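Local structure of peroxiredoxin PRX1, mitochondrial (Saccharomyces cerevisiae, 5YKJ) at residues V32-P37 with V149-S154; Q81-I86 with K90-P95; L163-T166 with G170-T173; D192-K195 with Q200-E203. The protein reduces peroxides in mitochondria as a 1-Cys thiol peroxidase whose oxidised cysteine is probably recycled through the glutathione and thioredoxin systems. All coordinates share one frame; numbering follows the deposited sequence.

Interaction 1: V32-P37 with V149-S154; sequences VLFSHP and VGRNTS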
loop_
_atom_site.group_PDB
_atom_site.type_symbol
_atom_site.label_atom_id
_atom_site.label_comp_id
_atom_site.label_asym_id
_atom_site.label_seq_id
_atom_site.Cartn_x
_atom_site.Cartn_y
_atom_site.Cartn_z
ATOM N N VAL A 32 -0.716 -3.736 -1.430
ATOM C CA VAL A 32 -0.216 -2.780 -0.474
ATOM C C VAL A 32 1.009 -3.420 0.220
ATOM O O VAL A 32 0.870 -4.356 0.945
ATOM C CB VAL A 32 -1.272 -2.317 0.540
ATOM C CG1 VAL A 32 -0.661 -1.376 1.552
ATOM C CG2 VAL A 32 -2.394 -1.591 -0.125
ATOM N N LEU A 33 2.190 -2.875 -0.069
ATOM C CA LEU A 33 3.392 -3.337 0.554
ATOM C C LEU A 33 3.766 -2.302 1.642
ATOM O O LEU A 33 3.977 -1.185 1.327
ATOM C CB LEU A 33 4.507 -3.519 -0.456
ATOM C CG LEU A 33 5.937 -3.807 -0.043
ATOM C CD1 LEU A 33 6.033 -5.141 0.623
ATOM C CD2 LEU A 33 6.891 -3.652 -1.219
ATOM N N PHE A 34 3.796 -2.732 2.892
ATOM C CA PHE A 34 4.096 -1.885 4.005
ATOM C C PHE A 34 5.329 -2.387 4.765
ATOM O O PHE A 34 5.504 -3.508 4.947
ATOM C CB PHE A 34 2.906 -1.698 4.957
ATOM C CG PHE A 34 2.257 -2.977 5.428
ATOM C CD1 PHE A 34 1.269 -3.519 4.734
ATOM C CD2 PHE A 34 2.659 -3.605 6.556
ATOM C CE1 PHE A 34 0.662 -4.645 5.151
ATOM C CE2 PHE A 34 2.044 -4.751 6.996
ATOM C CZ PHE A 34 1.066 -5.272 6.278
ATOM N N SER A 35 6.149 -1.424 5.157
ATOM C CA SER A 35 7.426 -1.651 5.721
ATOM C C SER A 35 7.637 -1.266 7.181
ATOM O O SER A 35 7.106 -0.352 7.631
ATOM C CB SER A 35 8.452 -0.899 4.871
ATOM O OG SER A 35 8.185 -1.102 3.531
ATOM N N HIS A 36 8.450 -2.080 7.844
ATOM C CA HIS A 36 8.815 -1.913 9.228
ATOM C C HIS A 36 10.300 -2.147 9.447
ATOM O O HIS A 36 10.843 -3.001 8.923
ATOM C CB HIS A 36 7.975 -2.853 10.107
ATOM C CG HIS A 36 6.523 -2.649 9.912
ATOM N ND1 HIS A 36 5.815 -1.693 10.576
ATOM C CD2 HIS A 36 5.648 -3.252 9.090
ATOM C CE1 HIS A 36 4.583 -1.682 10.133
ATOM N NE2 HIS A 36 4.451 -2.627 9.246
ATOM N N PRO A 37 10.922 -1.301 10.283
ATOM C CA PRO A 37 12.344 -1.463 10.555
ATOM C C PRO A 37 12.713 -2.726 11.363
ATOM O O PRO A 37 13.752 -3.234 11.194
ATOM C CB PRO A 37 12.734 -0.181 11.310
ATOM C CG PRO A 37 11.664 0.783 11.012
ATOM C CD PRO A 37 10.432 -0.018 10.825
ATOM N N VAL A 149 5.291 7.664 14.311
ATOM C CA VAL A 149 3.947 8.051 13.948
ATOM C C VAL A 149 3.189 6.965 13.186
ATOM O O VAL A 149 3.471 6.668 12.101
ATOM C CB VAL A 149 3.973 9.330 13.059
ATOM C CG1 VAL A 149 2.571 9.737 12.597
ATOM C CG2 VAL A 149 4.630 10.472 13.779
ATOM N N GLY A 150 2.172 6.440 13.833
ATOM C CA GLY A 150 1.358 5.419 13.253
ATOM C C GLY A 150 0.568 5.933 12.076
ATOM O O GLY A 150 0.170 7.026 12.038
ATOM N N ARG A 151 0.376 5.027 11.144
ATOM C CA ARG A 151 -0.332 5.300 9.910
ATOM C C ARG A 151 -1.834 5.394 10.140
ATOM O O ARG A 151 -2.305 5.310 11.233
ATOM C CB ARG A 151 0.009 4.264 8.848
ATOM C CG ARG A 151 1.478 4.204 8.490
ATOM C CD ARG A 151 1.885 2.810 7.976
ATOM N NE ARG A 151 3.271 2.732 7.526
ATOM C CZ ARG A 151 4.000 1.639 7.548
ATOM N NH1 ARG A 151 3.520 0.513 7.955
ATOM N NH2 ARG A 151 5.230 1.692 7.122
ATOM N N ASN A 152 -2.547 5.606 9.043
ATOM C CA ASN A 152 -4.013 5.724 9.077
ATOM C C ASN A 152 -4.630 4.731 8.095
ATOM O O ASN A 152 -4.483 4.874 6.955
ATOM C CB ASN A 152 -4.401 7.160 8.722
ATOM C CG ASN A 152 -5.874 7.419 8.825
ATOM O OD1 ASN A 152 -6.642 6.573 8.683
ATOM N ND2 ASN A 152 -6.205 8.644 9.017
ATOM N N THR A 153 -5.283 3.711 8.614
ATOM C CA THR A 153 -5.858 2.695 7.768
ATOM C C THR A 153 -6.996 3.203 6.880
ATOM O O THR A 153 -7.194 2.744 5.843
ATOM C CB THR A 153 -6.250 1.449 8.573
ATOM O OG1 THR A 153 -7.147 1.816 9.608
ATOM C CG2 THR A 153 -4.997 0.814 9.171
ATOM N N SER A 154 -7.731 4.143 7.416
ATOM C CA SER A 154 -8.815 4.726 6.695
ATOM C C SER A 154 -8.335 5.477 5.480
ATOM O O SER A 154 -8.960 5.469 4.506
ATOM C CB SER A 154 -9.667 5.618 7.575
ATOM O OG SER A 154 -10.330 4.829 8.497
#
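Arg151 carries its CG anti to its own carbonyl carbon (chi1 -60°) and then runs extended from CG to NE, which delivers the guanidinium group from the loop ahead of helix 153-169 to the end of the central strand 30-36. His36 also holds CG anti to its carbonyl carbon, and this turns its imidazole toward the arriving group. Arg151 NH2 donates to Ser35 O at 2.8 Å in a fairly straight bond (161° at the hydrogen); it arrives in the carbonyl plane on a lone pair, and the oxygen in turn lies close to the guanidinium plane. The other terminal nitrogen, Arg151 NH1, is set obliquely against the His36 ring, 3.3 Å from His36 CE1, and lies 3.8 Å from Phe34 CB. The His36 ring and the guanidinium are inclined by 63°, so they do not stack. A second backbone oxygen, Arg128 O, also accepts from NH2, while the backbone N of Arg151 bonds to Glu47 on helix 46-53. Cut back to an alanine, this residue would probably leave Ser35 O and Arg128 O without their shared donor and open a gap beside the His36 ring. The strand leads into Pro37, the first residue of the PxxxTxxC signature of peroxiredoxins, whose cysteine, Cys44, is found here as S-hydroxycysteine. The contact thus illustrates how a thioredoxin-fold enzyme ties a distant loop to the entry of its active-site segment: one cationic group bonds to main-chain oxygens, and on the acceptor side the grip rests on these and not on particular side chains.

Interaction 2: Q81-I86 with K90-P95; sequences QDIKEI and KNVGFP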
loop_
_atom_site.group_PDB
_atom_site.type_symbol
_atom_site.label_atom_id
_atom_site.label_comp_id
_atom_site.label_asym_id
_atom_site.label_seq_id
_atom_site.Cartn_x
_atom_site.Cartn_y
_atom_site.Cartn_z
ATOM N N GLN A 81 2.326 -14.010 16.511
ATOM C CA GLN A 81 1.604 -14.550 17.643
ATOM C C GLN A 81 1.212 -13.419 18.588
ATOM O O GLN A 81 0.133 -13.410 19.079
ATOM C CB GLN A 81 2.384 -15.678 18.342
ATOM C CG GLN A 81 2.654 -16.875 17.468
ATOM C CD GLN A 81 3.515 -17.943 18.097
ATOM O OE1 GLN A 81 3.483 -18.147 19.242
ATOM N NE2 GLN A 81 4.293 -18.598 17.306
ATOM N N ASP A 82 2.106 -12.484 18.820
ATOM C CA ASP A 82 1.781 -11.362 19.669
ATOM C C ASP A 82 0.680 -10.498 19.027
ATOM O O ASP A 82 -0.220 -10.089 19.659
ATOM C CB ASP A 82 3.023 -10.501 19.872
ATOM C CG ASP A 82 3.911 -10.965 20.998
ATOM O OD1 ASP A 82 3.653 -11.999 21.547
ATOM O OD2 ASP A 82 4.803 -10.201 21.288
ATOM N N ILE A 83 0.815 -10.275 17.731
ATOM C CA ILE A 83 -0.153 -9.467 16.991
ATOM C C ILE A 83 -1.560 -10.102 17.056
ATOM O O ILE A 83 -2.511 -9.430 17.262
ATOM C CB ILE A 83 0.300 -9.247 15.520
ATOM C CG1 ILE A 83 1.497 -8.291 15.401
ATOM C CG2 ILE A 83 -0.856 -8.726 14.646
ATOM C CD1 ILE A 83 2.446 -8.544 14.271
ATOM N N LYS A 84 -1.644 -11.415 16.933
ATOM C CA LYS A 84 -2.917 -12.086 17.022
ATOM C C LYS A 84 -3.560 -11.786 18.389
ATOM O O LYS A 84 -4.706 -11.451 18.477
ATOM C CB LYS A 84 -2.765 -13.628 16.773
ATOM C CG LYS A 84 -2.535 -14.006 15.323
ATOM C CD LYS A 84 -2.532 -15.507 15.047
ATOM C CE LYS A 84 -1.595 -16.319 15.915
ATOM N NZ LYS A 84 -1.867 -17.782 15.714
ATOM N N GLU A 85 -2.764 -11.889 19.423
ATOM C CA GLU A 85 -3.236 -11.608 20.767
ATOM C C GLU A 85 -3.668 -10.185 20.980
ATOM O O GLU A 85 -4.686 -9.951 21.555
ATOM C CB GLU A 85 -2.182 -11.974 21.824
ATOM C CG GLU A 85 -1.650 -13.386 21.716
ATOM C CD GLU A 85 -0.380 -13.658 22.512
ATOM O OE1 GLU A 85 -0.066 -12.854 23.393
ATOM O OE2 GLU A 85 0.267 -14.695 22.274
ATOM N N ILE A 86 -2.859 -9.249 20.539
ATOM C CA ILE A 86 -3.164 -7.846 20.669
ATOM C C ILE A 86 -4.343 -7.378 19.858
ATOM O O ILE A 86 -5.184 -6.690 20.357
ATOM C CB ILE A 86 -1.921 -7.028 20.354
ATOM C CG1 ILE A 86 -0.859 -7.329 21.382
ATOM C CG2 ILE A 86 -2.213 -5.538 20.271
ATOM C CD1 ILE A 86 0.490 -6.889 20.915
ATOM N N LYS A 90 -7.954 -14.092 14.746
ATOM C CA LYS A 90 -7.685 -15.517 14.683
ATOM C C LYS A 90 -6.487 -15.944 13.851
ATOM O O LYS A 90 -5.928 -16.918 14.052
ATOM C CB LYS A 90 -8.940 -16.289 14.311
ATOM C CG LYS A 90 -10.065 -16.043 15.274
ATOM C CD LYS A 90 -11.223 -16.968 14.940
ATOM C CE LYS A 90 -12.483 -16.566 15.688
ATOM N NZ LYS A 90 -13.559 -17.586 15.527
ATOM N N ASN A 91 -6.193 -15.091 12.901
ATOM C CA ASN A 91 -5.028 -15.258 12.088
ATOM C C ASN A 91 -4.672 -13.965 11.377
ATOM O O ASN A 91 -5.478 -13.111 11.261
ATOM C CB ASN A 91 -5.135 -16.453 11.144
ATOM C CG ASN A 91 -5.866 -16.122 9.901
ATOM O OD1 ASN A 91 -6.774 -15.384 9.938
ATOM N ND2 ASN A 91 -5.426 -16.633 8.813
ATOM N N VAL A 92 -3.433 -13.890 10.951
ATOM C CA VAL A 92 -2.953 -12.779 10.152
ATOM C C VAL A 92 -2.890 -13.411 8.770
ATOM O O VAL A 92 -2.050 -14.176 8.503
ATOM C CB VAL A 92 -1.574 -12.363 10.567
ATOM C CG1 VAL A 92 -1.041 -11.261 9.643
ATOM C CG2 VAL A 92 -1.659 -11.820 11.977
ATOM N N GLY A 93 -3.787 -12.998 7.924
ATOM C CA GLY A 93 -3.943 -13.551 6.610
ATOM C C GLY A 93 -3.051 -13.139 5.461
ATOM O O GLY A 93 -3.354 -13.420 4.345
ATOM N N PHE A 94 -1.992 -12.452 5.766
ATOM C CA PHE A 94 -1.062 -12.007 4.778
ATOM C C PHE A 94 0.329 -12.302 5.293
ATOM O O PHE A 94 0.562 -12.492 6.401
ATOM C CB PHE A 94 -1.248 -10.509 4.480
ATOM C CG PHE A 94 -1.305 -9.644 5.702
ATOM C CD1 PHE A 94 -0.158 -9.309 6.355
ATOM C CD2 PHE A 94 -2.486 -9.142 6.180
ATOM C CE1 PHE A 94 -0.193 -8.532 7.478
ATOM C CE2 PHE A 94 -2.511 -8.320 7.274
ATOM C CZ PHE A 94 -1.372 -8.040 7.941
ATOM N N PRO A 95 1.236 -12.345 4.329
ATOM C CA PRO A 95 2.613 -12.605 4.669
ATOM C C PRO A 95 3.377 -11.411 5.205
ATOM O O PRO A 95 3.036 -10.322 4.937
ATOM C CB PRO A 95 3.270 -12.948 3.328
ATOM C CG PRO A 95 2.235 -12.857 2.293
ATOM C CD PRO A 95 1.086 -12.158 2.877
HETATM O O HOH W 1 -3.731 -18.559 13.429
#
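Lys84 and Val92 supply most of the surface buried where the last turns of helix 73-87 meet the loop that follows, with Lys90 adding a smaller share through its backbone. This is the return leg of a beta-alpha-beta crossover, in which the chain leaves helix 73-87 and heads for strand 96-98, parallel to strand 63-69. The aliphatic part of Lys84 lies over the loop: CD is 3.8 Å from Lys90 O and 3.9 Å from Asn91 CA, and CG reaches Val92 CG2 at 4.1 Å. Beyond the bend at chi3 (-53°) the ammonium group stands off from the loop, and one water spans the space to Lys90 O, accepting from Lys84 NZ at 3.0 Å and donating to Lys90 O at 2.8 Å. The same methyl of Val92 also meets Ile83 CG2 at 4.2 Å, the two side chains crossing at about a right angle. Val92 CG1 rests 3.6 Å above one face of the Phe94 ring, toward its rim. Inward, Ile83 and Phe94 both pack on Val48 of helix 46-53. The chemistry is graded: branched aliphatic groups close the inner side, whereas at the surface the lysine covers the loop with its methylenes and reaches the backbone oxygen through water.

Interaction 3: L163-T166 with G170-T173; sequences LQLT and GVVT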
loop_
_atom_site.group_PDB
_atom_site.type_symbol
_atom_site.label_atom_id
_atom_site.label_comp_id
_atom_site.label_asym_id
_atom_site.label_seq_id
_atom_site.Cartn_x
_atom_site.Cartn_y
_atom_site.Cartn_z
ATOM N N LEU A 163 -8.152 5.529 -6.339
ATOM C CA LEU A 163 -7.376 5.025 -7.451
ATOM C C LEU A 163 -8.141 4.074 -8.337
ATOM O O LEU A 163 -8.026 4.120 -9.517
ATOM C CB LEU A 163 -6.115 4.307 -6.953
ATOM C CG LEU A 163 -4.990 5.193 -6.419
ATOM C CD1 LEU A 163 -4.069 4.353 -5.552
ATOM C CD2 LEU A 163 -4.237 5.806 -7.579
ATOM N N GLN A 164 -8.880 3.195 -7.698
ATOM C CA GLN A 164 -9.679 2.245 -8.433
ATOM C C GLN A 164 -10.772 2.939 -9.223
ATOM O O GLN A 164 -11.043 2.551 -10.297
ATOM C CB GLN A 164 -10.247 1.149 -7.534
ATOM C CG GLN A 164 -9.152 0.282 -6.929
ATOM C CD GLN A 164 -9.676 -0.848 -6.054
ATOM O OE1 GLN A 164 -10.739 -0.795 -5.534
ATOM N NE2 GLN A 164 -8.886 -1.837 -5.909
ATOM N N LEU A 165 -11.376 3.921 -8.608
ATOM C CA LEU A 165 -12.421 4.674 -9.265
ATOM C C LEU A 165 -11.893 5.462 -10.468
ATOM O O LEU A 165 -12.490 5.483 -11.511
ATOM C CB LEU A 165 -13.139 5.613 -8.295
ATOM C CG LEU A 165 -14.304 6.373 -8.963
ATOM C CD1 LEU A 165 -15.387 5.407 -9.400
ATOM C CD2 LEU A 165 -14.805 7.410 -8.011
ATOM N N THR A 166 -10.752 6.093 -10.285
ATOM C CA THR A 166 -10.170 6.817 -11.367
ATOM C C THR A 166 -9.831 5.913 -12.563
ATOM O O THR A 166 -10.026 6.295 -13.661
ATOM C CB THR A 166 -8.912 7.647 -10.974
ATOM O OG1 THR A 166 -7.875 6.818 -10.543
ATOM C CG2 THR A 166 -9.216 8.575 -9.964
ATOM N N GLY A 170 -12.357 6.872 -15.415
ATOM C CA GLY A 170 -11.649 7.962 -16.024
ATOM C C GLY A 170 -11.989 9.318 -15.460
ATOM O O GLY A 170 -12.267 10.245 -16.153
ATOM N N VAL A 171 -11.923 9.386 -14.156
ATOM C CA VAL A 171 -12.199 10.582 -13.408
ATOM C C VAL A 171 -11.028 10.809 -12.447
ATOM O O VAL A 171 -10.180 10.007 -12.362
ATOM C CB VAL A 171 -13.486 10.521 -12.608
ATOM C CG1 VAL A 171 -14.658 10.375 -13.542
ATOM C CG2 VAL A 171 -13.491 9.379 -11.607
ATOM N N VAL A 172 -11.052 11.955 -11.816
ATOM C CA VAL A 172 -10.043 12.355 -10.838
ATOM C C VAL A 172 -10.748 12.820 -9.567
ATOM O O VAL A 172 -11.858 13.222 -9.623
ATOM C CB VAL A 172 -8.962 13.364 -11.319
ATOM C CG1 VAL A 172 -8.064 12.814 -12.380
ATOM C CG2 VAL A 172 -9.460 14.776 -11.517
ATOM N N THR A 173 -10.077 12.730 -8.419
ATOM C CA THR A 173 -10.714 13.048 -7.180
ATOM C C THR A 173 -10.082 14.247 -6.481
ATOM O O THR A 173 -8.968 14.442 -6.451
ATOM C CB THR A 173 -10.752 11.852 -6.188
ATOM O OG1 THR A 173 -9.441 11.457 -5.886
ATOM C CG2 THR A 173 -11.564 10.688 -6.695
#
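Thr166 sets its CB and CG2 against the carbonyl of Val171, both coming to the same side of that flat group and tilted out of its plane, each 3.0 Å from Val171 O. The second carbonyl of the contact, that of Thr166 itself, receives Gly170 N at 3.0 Å, with the donor well above the plane (39° out of it) and the bond distinctly bent. This bond and the positive phi of Gly170 (62°), readily adopted by glycine, make an alpha-L C-cap: helix 153-169 gives way at Gly170, the first residue beyond it, and the chain turns back beside its last turns. Thr166 CA adds a CA-H...O contact to Val171 O at 3.3 Å, so three carbons of one residue crowd a single oxygen. The threonine hydroxyl sits between the backbone N and the carbonyl carbon, and from there OG1 donates to Leu163 O at 2.9 Å inside the helix. With an alanine here both branches beyond CB are gone, which would probably deprive Leu163 O of that extra donor and open a gap beside Val171 O. Within the C-terminal region of 1-Cys peroxiredoxins, the chain runs on toward strand 183-184: Val172 pairs with Ile184 through the backbone, and Leu165 and Val171 both pack on Val183. Across the turn these two side chains meet obliquely, Leu165 CG standing 4.1 Å from Val171 CG2.

Interaction 4: D192-K195 with Q200-E203; sequences DEAK and QFNE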
loop_
_atom_site.group_PDB
_atom_site.type_symbol
_atom_site.label_atom_id
_atom_site.label_comp_id
_atom_site.label_asym_id
_atom_site.label_seq_id
_atom_site.Cartn_x
_atom_site.Cartn_y
_atom_site.Cartn_z
ATOM N N ASP A 192 -17.282 18.535 -25.057
ATOM C CA ASP A 192 -18.142 17.701 -25.862
ATOM C C ASP A 192 -17.970 16.229 -25.500
ATOM O O ASP A 192 -18.895 15.555 -25.377
ATOM C CB ASP A 192 -17.908 17.906 -27.349
ATOM C CG ASP A 192 -18.685 19.060 -27.918
ATOM O OD1 ASP A 192 -19.512 19.638 -27.233
ATOM O OD2 ASP A 192 -18.384 19.379 -29.060
ATOM N N GLU A 193 -16.742 15.798 -25.331
ATOM C CA GLU A 193 -16.419 14.427 -24.927
ATOM C C GLU A 193 -16.989 14.196 -23.543
ATOM O O GLU A 193 -17.481 13.160 -23.260
ATOM C CB GLU A 193 -14.904 14.172 -24.947
ATOM C CG GLU A 193 -14.229 13.873 -26.289
ATOM C CD GLU A 193 -12.696 13.916 -26.278
ATOM O OE1 GLU A 193 -12.086 13.320 -27.185
ATOM O OE2 GLU A 193 -12.069 14.508 -25.404
ATOM N N ALA A 194 -16.922 15.195 -22.684
ATOM C CA ALA A 194 -17.487 15.083 -21.374
ATOM C C ALA A 194 -19.011 14.928 -21.390
ATOM O O ALA A 194 -19.565 14.236 -20.571
ATOM C CB ALA A 194 -17.064 16.263 -20.504
ATOM N N LYS A 195 -19.661 15.642 -22.299
ATOM C CA LYS A 195 -21.080 15.534 -22.383
ATOM C C LYS A 195 -21.430 14.114 -22.845
ATOM O O LYS A 195 -22.350 13.572 -22.434
ATOM C CB LYS A 195 -21.673 16.553 -23.370
ATOM C CG LYS A 195 -21.756 17.958 -22.816
ATOM C CD LYS A 195 -22.783 18.869 -23.478
ATOM C CE LYS A 195 -22.745 18.689 -24.955
ATOM N NZ LYS A 195 -23.425 19.800 -25.619
ATOM N N GLN A 200 -23.980 15.537 -17.541
ATOM C CA GLN A 200 -24.044 16.878 -17.018
ATOM C C GLN A 200 -22.840 17.074 -16.096
ATOM O O GLN A 200 -22.419 16.151 -15.487
ATOM C CB GLN A 200 -25.294 17.077 -16.182
ATOM C CG GLN A 200 -26.611 17.219 -16.939
ATOM C CD GLN A 200 -27.791 17.387 -16.023
ATOM O OE1 GLN A 200 -27.612 17.710 -14.865
ATOM N NE2 GLN A 200 -29.017 17.123 -16.523
ATOM N N PHE A 201 -22.333 18.284 -16.060
ATOM C CA PHE A 201 -21.219 18.664 -15.209
ATOM C C PHE A 201 -21.333 20.135 -14.871
ATOM O O PHE A 201 -21.958 20.878 -15.571
ATOM C CB PHE A 201 -19.845 18.328 -15.830
ATOM C CG PHE A 201 -19.587 18.931 -17.176
ATOM C CD1 PHE A 201 -19.061 20.181 -17.294
ATOM C CD2 PHE A 201 -19.809 18.224 -18.303
ATOM C CE1 PHE A 201 -18.821 20.724 -18.507
ATOM C CE2 PHE A 201 -19.556 18.743 -19.531
ATOM C CZ PHE A 201 -19.045 19.992 -19.643
ATOM N N ASN A 202 -20.713 20.494 -13.765
ATOM C CA ASN A 202 -20.666 21.840 -13.266
ATOM C C ASN A 202 -19.282 22.395 -13.516
ATOM O O ASN A 202 -18.386 22.030 -12.842
ATOM C CB ASN A 202 -20.916 21.785 -11.772
ATOM C CG ASN A 202 -20.874 23.123 -11.108
ATOM O OD1 ASN A 202 -20.853 24.139 -11.732
ATOM N ND2 ASN A 202 -20.853 23.098 -9.830
ATOM N N GLU A 203 -19.176 23.315 -14.465
ATOM C CA GLU A 203 -17.935 23.956 -14.858
ATOM C C GLU A 203 -17.692 25.174 -13.984
ATOM O O GLU A 203 -18.282 26.164 -14.167
ATOM C CB GLU A 203 -17.983 24.365 -16.338
ATOM C CG GLU A 203 -16.644 24.834 -16.889
ATOM C CD GLU A 203 -16.754 25.250 -18.329
ATOM O OE1 GLU A 203 -16.186 26.256 -18.699
ATOM O OE2 GLU A 203 -17.345 24.527 -19.051
#
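Phe201 leans back on Ala194 and Lys195 of the preceding helix 191-198, closing a helix-turn-strand unit in which that helix precedes the outer strand 202-205 of a small antiparallel sheet in the C-terminal part of the chain. Its side-chain conformation makes this possible: CG is placed between the backbone N and the carbonyl carbon (chi1 57°), directing the ring at the helix, and a chi2 of 87° sets the ring plane nearly perpendicular to the bond system before it. One flank of the ring, through CD2 and CE2, does the touching, and both helix residues approach it obliquely. Lys195 holds CG anti to its carbonyl carbon; CG alone comes near the ring, 4.0 Å from Phe201 CE2, and from CD onward the chain leads away, so the ammonium end takes no part. Ile185 is packed by both Ala194 and Phe201, and Arg209 of the neighbouring strand 208-211 also touches the ring, so the aromatic side chain bridges helix and sheet. A bound sodium ion lies about 4 Å from the Phe201 side chain. The shortest approach belongs to the smallest group: Ala194 CB stands 4.0 Å from Phe201 CD2 and 3.6 Å from Phe201 CE2.

Overall arrangement
The four contacts trace the chain from catalytic core to tail. Interaction 2 falls within the stretch spanned by interaction 1, and interactions 3 and 4 follow in series. The first two share the thioredoxin-like part: their centres are about 16 Å apart, and they touch where Phe34 CZ meets Phe94 CE1 at 3.7 Å. Helix 153-169 links interaction 1, near its start, to interaction 3, at its end, with centres about 23 Å apart. The centre of interaction 4 is about 16 Å from that of interaction 3 and about 48 Å from that of interaction 2, on the opposite side of the chain's centre. One helix thus carries the chain from the central sheet to the separate three-stranded C-terminal sheet.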